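Local coordinates for Endoglucanase(Endo-1,4-beta-glucanase)protein (PDB 6R2J) that probably hydrolyses internal beta-1,4 linkages of cellulose as a glycoside hydrolase family 5 endoglucanase, and has cellobiose bound in its pocket, at residues L201-H206 against H244-F249; W240-G245 against I321-A326; K42-Y47 against N90-I95; H14-S19 against Q50-I55. All blocks are in the same frame, centred on the assembly; numbering follows the deposited sequence.

Contact 1 of 4, residues L201-H206 against H244-F249. With BGC (beta-D-glucopyranose), chain E.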
# COMPACT_ATOMS: atom_id res chain seq x y z
N LEU A 201 -4.34 -9.23 -10.66
CA LEU A 201 -3.57 -9.34 -9.43
C LEU A 201 -2.22 -8.67 -9.65
O LEU A 201 -1.62 -8.80 -10.73
CB LEU A 201 -3.32 -10.81 -9.12
CG LEU A 201 -2.99 -11.33 -7.73
CD1 LEU A 201 -3.82 -12.55 -7.52
CD2 LEU A 201 -1.50 -11.57 -7.73
N ILE A 202 -1.74 -7.99 -8.61
CA ILE A 202 -0.42 -7.35 -8.61
C ILE A 202 0.25 -7.68 -7.28
O ILE A 202 -0.39 -7.69 -6.23
CB ILE A 202 -0.51 -5.83 -8.86
CG1 ILE A 202 -1.18 -5.61 -10.23
CG2 ILE A 202 0.85 -5.20 -8.77
CD1 ILE A 202 -1.75 -4.19 -10.44
N TYR A 203 1.55 -7.95 -7.34
CA TYR A 203 2.35 -8.28 -6.17
C TYR A 203 3.02 -7.02 -5.66
O TYR A 203 3.35 -6.12 -6.43
CB TYR A 203 3.38 -9.35 -6.48
CG TYR A 203 2.69 -10.66 -6.74
CD1 TYR A 203 2.25 -10.97 -8.02
CD2 TYR A 203 2.42 -11.55 -5.70
CE1 TYR A 203 1.61 -12.16 -8.27
CE2 TYR A 203 1.79 -12.77 -5.95
CZ TYR A 203 1.38 -13.06 -7.24
OH TYR A 203 0.76 -14.26 -7.53
N GLU A 204 3.17 -6.94 -4.36
CA GLU A 204 3.48 -5.67 -3.73
C GLU A 204 4.46 -5.94 -2.60
O GLU A 204 4.18 -6.76 -1.72
CB GLU A 204 2.25 -5.02 -3.09
CG GLU A 204 2.67 -3.95 -2.08
CD GLU A 204 1.47 -3.28 -1.40
OE1 GLU A 204 0.29 -3.65 -1.69
OE2 GLU A 204 1.70 -2.40 -0.56
N ALA A 205 5.56 -5.19 -2.62
CA ALA A 205 6.59 -5.23 -1.60
C ALA A 205 6.81 -3.82 -1.07
O ALA A 205 6.41 -2.83 -1.69
CB ALA A 205 7.94 -5.74 -2.15
N HIS A 206 7.51 -3.78 0.08
CA HIS A 206 7.89 -2.57 0.79
C HIS A 206 9.40 -2.49 0.84
O HIS A 206 10.08 -3.52 0.77
CB HIS A 206 7.31 -2.58 2.20
CG HIS A 206 5.81 -2.54 2.20
ND1 HIS A 206 5.05 -2.68 3.33
CD2 HIS A 206 4.94 -2.40 1.18
CE1 HIS A 206 3.77 -2.64 3.01
NE2 HIS A 206 3.67 -2.42 1.71
N HIS A 244 8.56 -14.43 -13.16
CA HIS A 244 7.26 -15.05 -13.03
C HIS A 244 6.18 -14.42 -13.89
O HIS A 244 5.03 -14.84 -13.81
CB HIS A 244 6.81 -15.00 -11.59
CG HIS A 244 7.60 -15.90 -10.72
ND1 HIS A 244 8.82 -15.53 -10.20
CD2 HIS A 244 7.40 -17.18 -10.36
CE1 HIS A 244 9.32 -16.54 -9.51
NE2 HIS A 244 8.47 -17.55 -9.59
N GLY A 245 6.54 -13.44 -14.72
CA GLY A 245 5.58 -12.78 -15.58
C GLY A 245 4.49 -12.02 -14.86
O GLY A 245 3.34 -11.98 -15.33
N GLN A 246 4.82 -11.35 -13.77
CA GLN A 246 3.82 -10.74 -12.91
C GLN A 246 4.07 -9.25 -12.77
O GLN A 246 5.18 -8.76 -13.04
CB GLN A 246 3.83 -11.37 -11.51
CG GLN A 246 3.63 -12.90 -11.57
CD GLN A 246 2.26 -13.26 -12.18
OE1 GLN A 246 2.08 -14.30 -12.80
NE2 GLN A 246 1.29 -12.38 -11.98
N LYS A 247 3.02 -8.54 -12.32
CA LYS A 247 3.04 -7.09 -12.18
C LYS A 247 3.39 -6.70 -10.75
O LYS A 247 2.98 -7.36 -9.80
CB LYS A 247 1.69 -6.45 -12.53
CG LYS A 247 1.19 -6.72 -13.94
CD LYS A 247 -0.32 -6.52 -14.02
CE LYS A 247 -1.12 -7.55 -13.18
NZ LYS A 247 -2.58 -7.41 -13.38
N GLY A 248 4.12 -5.60 -10.60
CA GLY A 248 4.53 -5.16 -9.28
C GLY A 248 4.06 -3.79 -8.80
O GLY A 248 3.65 -2.93 -9.58
N PHE A 249 4.21 -3.57 -7.50
CA PHE A 249 3.81 -2.34 -6.82
C PHE A 249 4.73 -2.23 -5.60
O PHE A 249 4.83 -3.17 -4.81
CB PHE A 249 2.30 -2.40 -6.47
CG PHE A 249 1.81 -1.24 -5.63
CD1 PHE A 249 2.18 0.07 -5.92
CD2 PHE A 249 0.99 -1.48 -4.56
CE1 PHE A 249 1.72 1.15 -5.15
CE2 PHE A 249 0.54 -0.42 -3.76
CZ PHE A 249 0.90 0.90 -4.06
C2 BGC E . 11.05 -5.41 6.41
C3 BGC E . 10.35 -5.30 5.10
C4 BGC E . 9.34 -4.22 5.32
C5 BGC E . 9.70 -3.12 6.27
C6 BGC E . 8.52 -2.20 6.20
C1 BGC E . 11.26 -4.28 7.46
O2 BGC E . 12.24 -6.25 6.14
O3 BGC E . 9.70 -6.52 4.71
O4 BGC E . 9.08 -3.93 3.97
O5 BGC E . 9.89 -3.73 7.63
O6 BGC E . 8.55 -1.37 7.39
O HOH W 1 0.69 -9.94 -11.72

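Contact 2 of 4, residues W240-G245 against I321-A326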
# COMPACT_ATOMS: atom_id res chain seq x y z
N TRP A 240 12.26 -11.05 -9.72
CA TRP A 240 11.28 -12.10 -9.46
C TRP A 240 9.98 -11.85 -10.22
O TRP A 240 9.40 -12.78 -10.79
CB TRP A 240 10.97 -12.14 -7.96
CG TRP A 240 10.09 -13.23 -7.54
CD1 TRP A 240 10.47 -14.48 -7.10
CD2 TRP A 240 8.67 -13.19 -7.45
NE1 TRP A 240 9.36 -15.22 -6.78
CE2 TRP A 240 8.24 -14.45 -6.98
CE3 TRP A 240 7.71 -12.21 -7.74
CZ2 TRP A 240 6.88 -14.76 -6.79
CZ3 TRP A 240 6.34 -12.52 -7.54
CH2 TRP A 240 5.95 -13.78 -7.08
N LEU A 241 9.50 -10.60 -10.23
CA LEU A 241 8.33 -10.27 -11.04
C LEU A 241 8.55 -10.59 -12.52
O LEU A 241 7.73 -11.27 -13.15
CB LEU A 241 7.98 -8.79 -10.86
CG LEU A 241 7.50 -8.46 -9.45
CD1 LEU A 241 7.55 -6.92 -9.26
CD2 LEU A 241 6.14 -8.96 -9.15
N GLN A 242 9.64 -10.13 -13.10
CA GLN A 242 9.87 -10.41 -14.52
C GLN A 242 9.92 -11.91 -14.78
O GLN A 242 9.34 -12.39 -15.77
CB GLN A 242 11.15 -9.72 -14.98
CG GLN A 242 11.08 -8.19 -14.88
CD GLN A 242 12.37 -7.49 -15.28
OE1 GLN A 242 12.36 -6.57 -16.11
NE2 GLN A 242 13.49 -7.95 -14.71
N LYS A 243 10.60 -12.66 -13.92
CA LYS A 243 10.75 -14.09 -14.18
C LYS A 243 9.41 -14.81 -14.10
O LYS A 243 9.14 -15.71 -14.90
CB LYS A 243 11.77 -14.70 -13.21
CG LYS A 243 13.22 -14.28 -13.48
CD LYS A 243 13.96 -15.35 -14.27
CE LYS A 243 14.97 -14.73 -15.23
NZ LYS A 243 15.79 -15.75 -15.94
N HIS A 244 8.56 -14.43 -13.16
CA HIS A 244 7.26 -15.05 -13.03
C HIS A 244 6.18 -14.42 -13.89
O HIS A 244 5.03 -14.84 -13.81
CB HIS A 244 6.81 -15.00 -11.59
CG HIS A 244 7.60 -15.90 -10.72
ND1 HIS A 244 8.82 -15.53 -10.20
CD2 HIS A 244 7.40 -17.18 -10.36
CE1 HIS A 244 9.32 -16.54 -9.51
NE2 HIS A 244 8.47 -17.55 -9.59
N GLY A 245 6.54 -13.44 -14.72
CA GLY A 245 5.58 -12.78 -15.58
C GLY A 245 4.49 -12.02 -14.86
O GLY A 245 3.34 -11.98 -15.33
N ILE A 321 1.18 -1.56 -16.45
CA ILE A 321 1.91 -1.81 -15.22
C ILE A 321 2.95 -2.89 -15.49
O ILE A 321 2.65 -3.92 -16.11
CB ILE A 321 0.96 -2.18 -14.07
CG1 ILE A 321 0.01 -0.98 -13.88
CG2 ILE A 321 1.76 -2.53 -12.82
CD1 ILE A 321 0.71 0.34 -13.44
N GLY A 322 4.20 -2.61 -15.09
CA GLY A 322 5.28 -3.55 -15.24
C GLY A 322 5.56 -4.27 -13.94
O GLY A 322 4.73 -4.27 -13.02
N PRO A 323 6.78 -4.87 -13.82
CA PRO A 323 7.81 -4.85 -14.89
C PRO A 323 7.49 -5.72 -16.14
O PRO A 323 6.53 -6.50 -16.16
CB PRO A 323 9.08 -5.34 -14.17
CG PRO A 323 8.52 -6.30 -13.13
CD PRO A 323 7.21 -5.66 -12.65
N THR A 324 8.31 -5.52 -17.18
CA THR A 324 8.13 -6.26 -18.42
C THR A 324 8.73 -7.65 -18.23
O THR A 324 9.94 -7.76 -17.97
CB THR A 324 8.83 -5.52 -19.54
OG1 THR A 324 10.15 -5.16 -19.13
CG2 THR A 324 8.05 -4.26 -19.87
N PRO A 325 7.92 -8.72 -18.29
CA PRO A 325 8.48 -10.09 -18.18
C PRO A 325 9.63 -10.30 -19.16
O PRO A 325 9.71 -9.59 -20.16
CB PRO A 325 7.28 -11.00 -18.48
CG PRO A 325 6.04 -10.17 -18.20
CD PRO A 325 6.45 -8.73 -18.48
N ALA A 326 10.50 -11.26 -18.89
CA ALA A 326 11.56 -11.61 -19.83
C ALA A 326 10.97 -11.87 -21.21
O ALA A 326 10.79 -13.02 -21.61
CB ALA A 326 12.31 -12.84 -19.32

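Contact 3 of 4, residues K42-Y47 against N90-I95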
# COMPACT_ATOMS: atom_id res chain seq x y z
N LYS A 42 -9.30 18.47 1.75
CA LYS A 42 -8.07 19.23 1.55
C LYS A 42 -6.91 18.32 1.17
O LYS A 42 -6.08 18.67 0.33
CB LYS A 42 -7.73 20.03 2.80
CG LYS A 42 -7.28 19.15 3.96
CD LYS A 42 -7.00 19.95 5.23
CE LYS A 42 -5.57 19.80 5.71
NZ LYS A 42 -5.34 20.60 6.95
N HIS A 43 -6.85 17.13 1.77
CA HIS A 43 -5.76 16.21 1.48
C HIS A 43 -5.82 15.73 0.04
O HIS A 43 -4.82 15.79 -0.69
CB HIS A 43 -5.78 15.05 2.49
CG HIS A 43 -5.68 15.50 3.91
ND1 HIS A 43 -6.73 15.44 4.79
CD2 HIS A 43 -4.65 16.06 4.58
CE1 HIS A 43 -6.34 15.91 5.96
NE2 HIS A 43 -5.09 16.32 5.85
N PHE A 44 -6.98 15.29 -0.41
CA PHE A 44 -7.06 14.77 -1.77
C PHE A 44 -6.80 15.87 -2.78
O PHE A 44 -6.18 15.62 -3.82
CB PHE A 44 -8.41 14.14 -1.97
CG PHE A 44 -8.65 12.96 -1.07
CD1 PHE A 44 -8.28 11.68 -1.48
CD2 PHE A 44 -9.20 13.11 0.22
CE1 PHE A 44 -8.51 10.60 -0.67
CE2 PHE A 44 -9.42 12.00 1.05
CZ PHE A 44 -9.08 10.76 0.60
N LYS A 45 -7.29 17.09 -2.50
CA LYS A 45 -7.05 18.24 -3.36
C LYS A 45 -5.57 18.60 -3.42
O LYS A 45 -5.02 18.86 -4.50
CB LYS A 45 -7.86 19.44 -2.84
CG LYS A 45 -7.79 20.75 -3.66
CD LYS A 45 -7.83 20.54 -5.14
CE LYS A 45 -8.02 21.84 -5.89
NZ LYS A 45 -8.03 23.04 -5.04
N TYR A 46 -4.90 18.64 -2.26
CA TYR A 46 -3.47 18.93 -2.27
C TYR A 46 -2.72 17.95 -3.16
O TYR A 46 -1.94 18.36 -4.03
CB TYR A 46 -2.89 18.91 -0.85
CG TYR A 46 -1.39 19.10 -0.88
CD1 TYR A 46 -0.84 20.33 -1.16
CD2 TYR A 46 -0.53 18.02 -0.68
CE1 TYR A 46 0.55 20.48 -1.22
CE2 TYR A 46 0.82 18.16 -0.73
CZ TYR A 46 1.37 19.38 -1.01
OH TYR A 46 2.74 19.51 -1.07
N TYR A 47 -2.91 16.65 -2.96
CA TYR A 47 -2.08 15.69 -3.71
C TYR A 47 -2.46 15.68 -5.17
O TYR A 47 -1.59 15.61 -6.04
CB TYR A 47 -2.12 14.31 -3.05
CG TYR A 47 -1.41 14.36 -1.72
CD1 TYR A 47 -0.00 14.33 -1.63
CD2 TYR A 47 -2.13 14.49 -0.55
CE1 TYR A 47 0.65 14.41 -0.41
CE2 TYR A 47 -1.51 14.56 0.68
CZ TYR A 47 -0.12 14.51 0.77
OH TYR A 47 0.47 14.57 2.02
N ASN A 90 -11.57 13.99 -7.07
CA ASN A 90 -10.32 14.64 -7.39
C ASN A 90 -9.49 13.85 -8.39
O ASN A 90 -8.27 14.01 -8.43
CB ASN A 90 -9.51 14.87 -6.13
CG ASN A 90 -10.02 16.05 -5.33
OD1 ASN A 90 -9.78 17.24 -5.69
ND2 ASN A 90 -10.73 15.75 -4.23
N GLY A 91 -10.14 13.00 -9.19
CA GLY A 91 -9.43 12.27 -10.23
C GLY A 91 -8.43 11.26 -9.75
O GLY A 91 -7.53 10.91 -10.52
N GLN A 92 -8.58 10.76 -8.52
CA GLN A 92 -7.69 9.77 -7.92
C GLN A 92 -8.38 8.41 -7.77
O GLN A 92 -9.61 8.30 -7.72
CB GLN A 92 -7.19 10.24 -6.54
CG GLN A 92 -6.27 11.44 -6.57
CD GLN A 92 -6.32 12.31 -5.33
OE1 GLN A 92 -7.28 12.33 -4.57
NE2 GLN A 92 -5.25 13.04 -5.13
N LYS A 93 -7.57 7.36 -7.66
CA LYS A 93 -8.06 6.02 -7.38
C LYS A 93 -7.27 5.44 -6.21
O LYS A 93 -6.08 5.72 -6.03
CB LYS A 93 -8.01 5.12 -8.62
CG LYS A 93 -8.85 5.69 -9.79
CD LYS A 93 -8.93 4.72 -10.97
CE LYS A 93 -9.67 5.35 -12.14
NZ LYS A 93 -9.66 4.53 -13.40
N VAL A 94 -7.96 4.66 -5.39
CA VAL A 94 -7.47 4.30 -4.07
C VAL A 94 -7.26 2.80 -3.96
O VAL A 94 -8.09 2.00 -4.43
CB VAL A 94 -8.47 4.78 -2.98
CG1 VAL A 94 -8.05 4.32 -1.60
CG2 VAL A 94 -8.63 6.31 -3.08
N ILE A 95 -6.17 2.42 -3.31
CA ILE A 95 -5.92 1.05 -2.89
C ILE A 95 -6.30 0.99 -1.42
O ILE A 95 -5.61 1.55 -0.55
CB ILE A 95 -4.45 0.65 -3.13
CG1 ILE A 95 -4.08 0.85 -4.62
CG2 ILE A 95 -4.13 -0.82 -2.73
CD1 ILE A 95 -2.69 0.48 -4.99

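Contact 4 of 4, residues H14-S19 against Q50-I55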
# COMPACT_ATOMS: atom_id res chain seq x y z
N HIS A 14 3.26 6.89 -9.30
CA HIS A 14 3.87 7.21 -8.01
C HIS A 14 2.91 8.03 -7.17
O HIS A 14 2.58 9.19 -7.50
CB HIS A 14 5.20 7.91 -8.22
CG HIS A 14 6.17 7.07 -8.98
ND1 HIS A 14 6.46 5.78 -8.61
CD2 HIS A 14 6.84 7.29 -10.13
CE1 HIS A 14 7.30 5.25 -9.49
NE2 HIS A 14 7.55 6.16 -10.41
N GLY A 15 2.46 7.40 -6.09
CA GLY A 15 1.41 7.95 -5.28
C GLY A 15 1.87 8.04 -3.86
O GLY A 15 3.08 8.08 -3.61
N VAL A 16 0.89 8.06 -2.94
CA VAL A 16 1.14 8.34 -1.54
C VAL A 16 0.25 7.47 -0.68
O VAL A 16 -0.92 7.26 -1.00
CB VAL A 16 0.88 9.82 -1.19
CG1 VAL A 16 1.93 10.76 -1.83
CG2 VAL A 16 -0.53 10.23 -1.58
N ASN A 17 0.78 7.01 0.43
CA ASN A 17 -0.07 6.48 1.47
C ASN A 17 -0.67 7.64 2.27
O ASN A 17 0.04 8.59 2.62
CB ASN A 17 0.75 5.61 2.41
CG ASN A 17 1.16 4.30 1.79
OD1 ASN A 17 0.40 3.33 1.85
ND2 ASN A 17 2.38 4.24 1.26
N ILE A 18 -1.97 7.53 2.59
CA ILE A 18 -2.71 8.57 3.29
C ILE A 18 -3.26 8.06 4.62
O ILE A 18 -3.99 7.05 4.65
CB ILE A 18 -3.83 9.15 2.40
CG1 ILE A 18 -3.21 9.81 1.16
CG2 ILE A 18 -4.67 10.16 3.18
CD1 ILE A 18 -2.45 11.16 1.40
N SER A 19 -2.92 8.77 5.71
CA SER A 19 -3.32 8.48 7.07
C SER A 19 -4.82 8.77 7.24
O SER A 19 -5.43 9.46 6.41
CB SER A 19 -2.45 9.26 8.05
OG SER A 19 -2.49 10.60 7.70
N GLN A 50 -0.64 18.36 -6.85
CA GLN A 50 0.74 17.99 -7.09
C GLN A 50 0.89 16.96 -8.20
O GLN A 50 2.01 16.49 -8.44
CB GLN A 50 1.34 17.44 -5.79
CG GLN A 50 1.20 18.38 -4.59
CD GLN A 50 2.02 19.69 -4.71
OE1 GLN A 50 3.17 19.70 -5.19
NE2 GLN A 50 1.43 20.80 -4.25
N GLY A 51 -0.19 16.61 -8.90
CA GLY A 51 -0.12 15.64 -9.98
C GLY A 51 -0.22 14.20 -9.57
O GLY A 51 0.14 13.31 -10.36
N ILE A 52 -0.67 13.93 -8.34
CA ILE A 52 -0.71 12.57 -7.79
C ILE A 52 -2.15 12.10 -7.90
O ILE A 52 -3.06 12.75 -7.38
CB ILE A 52 -0.25 12.54 -6.32
CG1 ILE A 52 1.23 12.87 -6.16
CG2 ILE A 52 -0.47 11.20 -5.74
CD1 ILE A 52 1.66 13.07 -4.72
N ARG A 53 -2.32 10.95 -8.56
CA ARG A 53 -3.62 10.34 -8.76
C ARG A 53 -3.76 8.98 -8.11
O ARG A 53 -4.83 8.35 -8.22
CB ARG A 53 -3.87 10.20 -10.26
CG ARG A 53 -4.16 11.48 -10.95
CD ARG A 53 -4.78 11.19 -12.32
NE ARG A 53 -4.97 12.44 -13.05
CZ ARG A 53 -6.14 13.02 -13.23
NH1 ARG A 53 -7.25 12.44 -12.76
NH2 ARG A 53 -6.20 14.17 -13.89
N LEU A 54 -2.72 8.50 -7.43
CA LEU A 54 -2.70 7.20 -6.79
C LEU A 54 -2.60 7.36 -5.28
O LEU A 54 -1.74 8.11 -4.78
CB LEU A 54 -1.53 6.37 -7.33
CG LEU A 54 -1.30 4.95 -6.85
CD1 LEU A 54 -2.43 4.08 -7.38
CD2 LEU A 54 0.07 4.40 -7.23
N ILE A 55 -3.46 6.65 -4.55
CA ILE A 55 -3.52 6.70 -3.10
C ILE A 55 -3.62 5.27 -2.58
O ILE A 55 -4.45 4.48 -3.05
CB ILE A 55 -4.73 7.52 -2.62
CG1 ILE A 55 -4.67 8.93 -3.20
CG2 ILE A 55 -4.80 7.51 -1.09
CD1 ILE A 55 -3.66 9.83 -2.53
O HOH W 2 0.25 9.67 -9.14

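Contact 1 of 4, residues L201-H206 against H244-F249
E204 and F249 lie side by side and point the same way, the carboxylate plane turned 59° from the phenyl ring. In both, CG is anti to the backbone N (chi1 162° in E204, 174° in F249), which sets the two CG atoms off in the same sense on the same face of the sheet. E204 OE1 comes to the ring edge, 3.7 Å from F249 CD2. I202 and K247 instead meet at about a right angle, I202 CG1 resting 3.8 Å from K247 CB, while I202 CG2 reaches F249 CB at 3.9 Å. On the face opposite E204 and F249, the Y203 ring meets the aliphatic part of Q246, with CE1 3.9 Å from Q246 CG. The strands run parallel and are joined by backbone bonds: Y203 N to K247 O at 2.9 Å and A205 N to F249 O at 3.1 Å, with a weak one from F249 N to Y203 O between them. Before this pairing, a water accepts from K247 N and donates to L201 O, linking the two backbones. H206 NE2 gives a 3.0 Å bond to E204 OE2, which lies in the H206 ring plane, while NE2 meets the carboxylate from above its plane. H206 ND1 is bonded to E144, and its CB borders O4 of the bound glucose; H206 thus lines the glycan pocket. In the (beta/alpha)8 barrel of the family, strand 201-206 is flanked by 171-175, whose F173 touches F249, and by 248-252; helix 229-244 covers Y203 and A205 from outside.

Contact 2 of 4, residues W240-G245 against I321-A326
L241 overlaps the P323 ring at about a right angle: its CB presses on CG at 3.4 Å, tighter than usual carbon contact, and its CD1 reaches CD at 3.6 Å. The helix end involved, on helix 229-244 of the TIM barrel, is closed by a Schellman motif in which G245 takes positive phi. Against it run the last modelled residues, 321-326, which have no regular secondary structure and enter P323 through a cis peptide bond. Q242 crosses the same proline obliquely, its CG 3.6 Å from P323 CB. The extended Q242 chain then continues beside T324, both side chains pointing the same way. Further along, P325 CG packs on the bare CA of G245 at 3.7 Å, and P325 CA makes a C-H...O contact of 3.4 Å with Q242 O. Apolar and backbone surfaces thus carry most of this partly buried contact. P323 also touches V278 and N276, and G322 bonds through its backbone to G248 and C277; C277 is itself disulfide-linked to C318, just upstream of 321-326. Within the helix the H244 ring folds back over W240, with W240 CZ2 4.0 Å above its plane and over its centre. W240 O accepts from two donors on opposite faces of its carbonyl plane, H244 N and, at 2.9 Å, H244 ND1, which bonds within the imidazole plane.

Contact 3 of 4, residues K42-Y47 against N90-I95
The F44 ring takes Q92 OE1 at its edge, in the ring plane and 3.3 Å from CD1, with the amide plane turned 60° from the ring. Three residues on in the helix, the Y47 ring carries Y46 CD2 over the centre of one face, 3.6 Å above the plane; Y47 OH is bonded to E297. Q92, extended beyond CG, crosses F44 obliquely, and its OE1 also comes near F44 CB. Its NE2 makes a weak 3.0 Å bond to F44 O and a further bond to I52 O; these two bonds are likely to limit rotation of the amide. N90 comes to the helix from the neighbouring turn: ND2 sits 3.6 Å from F44 CB, while OD1 lies 3.7 Å from K45 CA and close to K45 CD. That ND2 also bonds back to L86 O in helix 74-89. An alanine at N90 would probably leave a gap over F44 CB and K45 CA, and deprive L86 O of this side-chain donor. F44 completes its packing on T83, L86 and A87. G91, with positive phi, is the C-prime residue of a Schellman motif, with Q92 N bonded to A87 O and G91 N to A88 O. This is the alpha-to-beta turn of a TIM barrel, where helix 74-89 ends, strand 93-98 begins and the preceding barrel helix, 41-49, packs alongside.

Contact 4 of 4, residues H14-S19 against Q50-I55
V16 and I55 lie side by side and point the same way, with V16 CG2 only 3.3 Å from I55 CD1, closer than ordinary carbon contact. V16 CG2 occupies the crowded position between its backbone N and carbonyl carbon, which leaves CG1 to meet I52. There the two side chains cross at about a right angle, CG1 to I52 CD1 at 3.7 Å. I18 extends this apolar patch, its CG1 set obliquely against I55 CG2 at 3.6 Å. Y47 of helix 41-49 packs on V16, I18 and I52, and M307 and M310 also cover I52. An alanine in place of I52 would probably open a gap beside V16 CG1 and the CA of G15, and leave Y47 and the two methionines less firmly packed. Strand 14-18, helix 41-49 and strand 54-59 form the first beta-alpha-beta unit of the TIM barrel, and V16 pairs with I55 where the two parallel strands meet. V16 N bonds to L54 O at 3.2 Å, and I55 CA makes a C-H...O contact with V16 O. G15 brings its CA to 3.2 Å from that same L54 O; a side chain here would clash with the carbonyl. Toward the strand starts, direct pairing gives way to a water that donates to H14 O and accepts from R53 N, 2.9 Å from each. H14 turns away to bond S280 and N274 through its two ring nitrogens, while the R53 guanidinium forms a salt bridge with D7 and bonds G91 O.

How the contacts relate
From the N terminus, contact 4 closes the first loop, bringing strand 14-18 to strand 54-59. Contact 3 opens inside that loop, on helix 41-49, and closes beyond it at the start of strand 93-98, so the two cross. They meet where I95 N probably bonds I55 O and R53 reaches G91 O. Both close before contact 1 joins strands 201-206 and 248-252. Contact 2 starts at the end of helix 229-244 and the turn after it, where H244 and G245 are shared with contact 1, and finishes at the last modelled residues; these two follow on from each other without crossing as contacts 3 and 4 do. Inside the barrel, F249 of contact 1 packs on I95 and L54, linking the two regions.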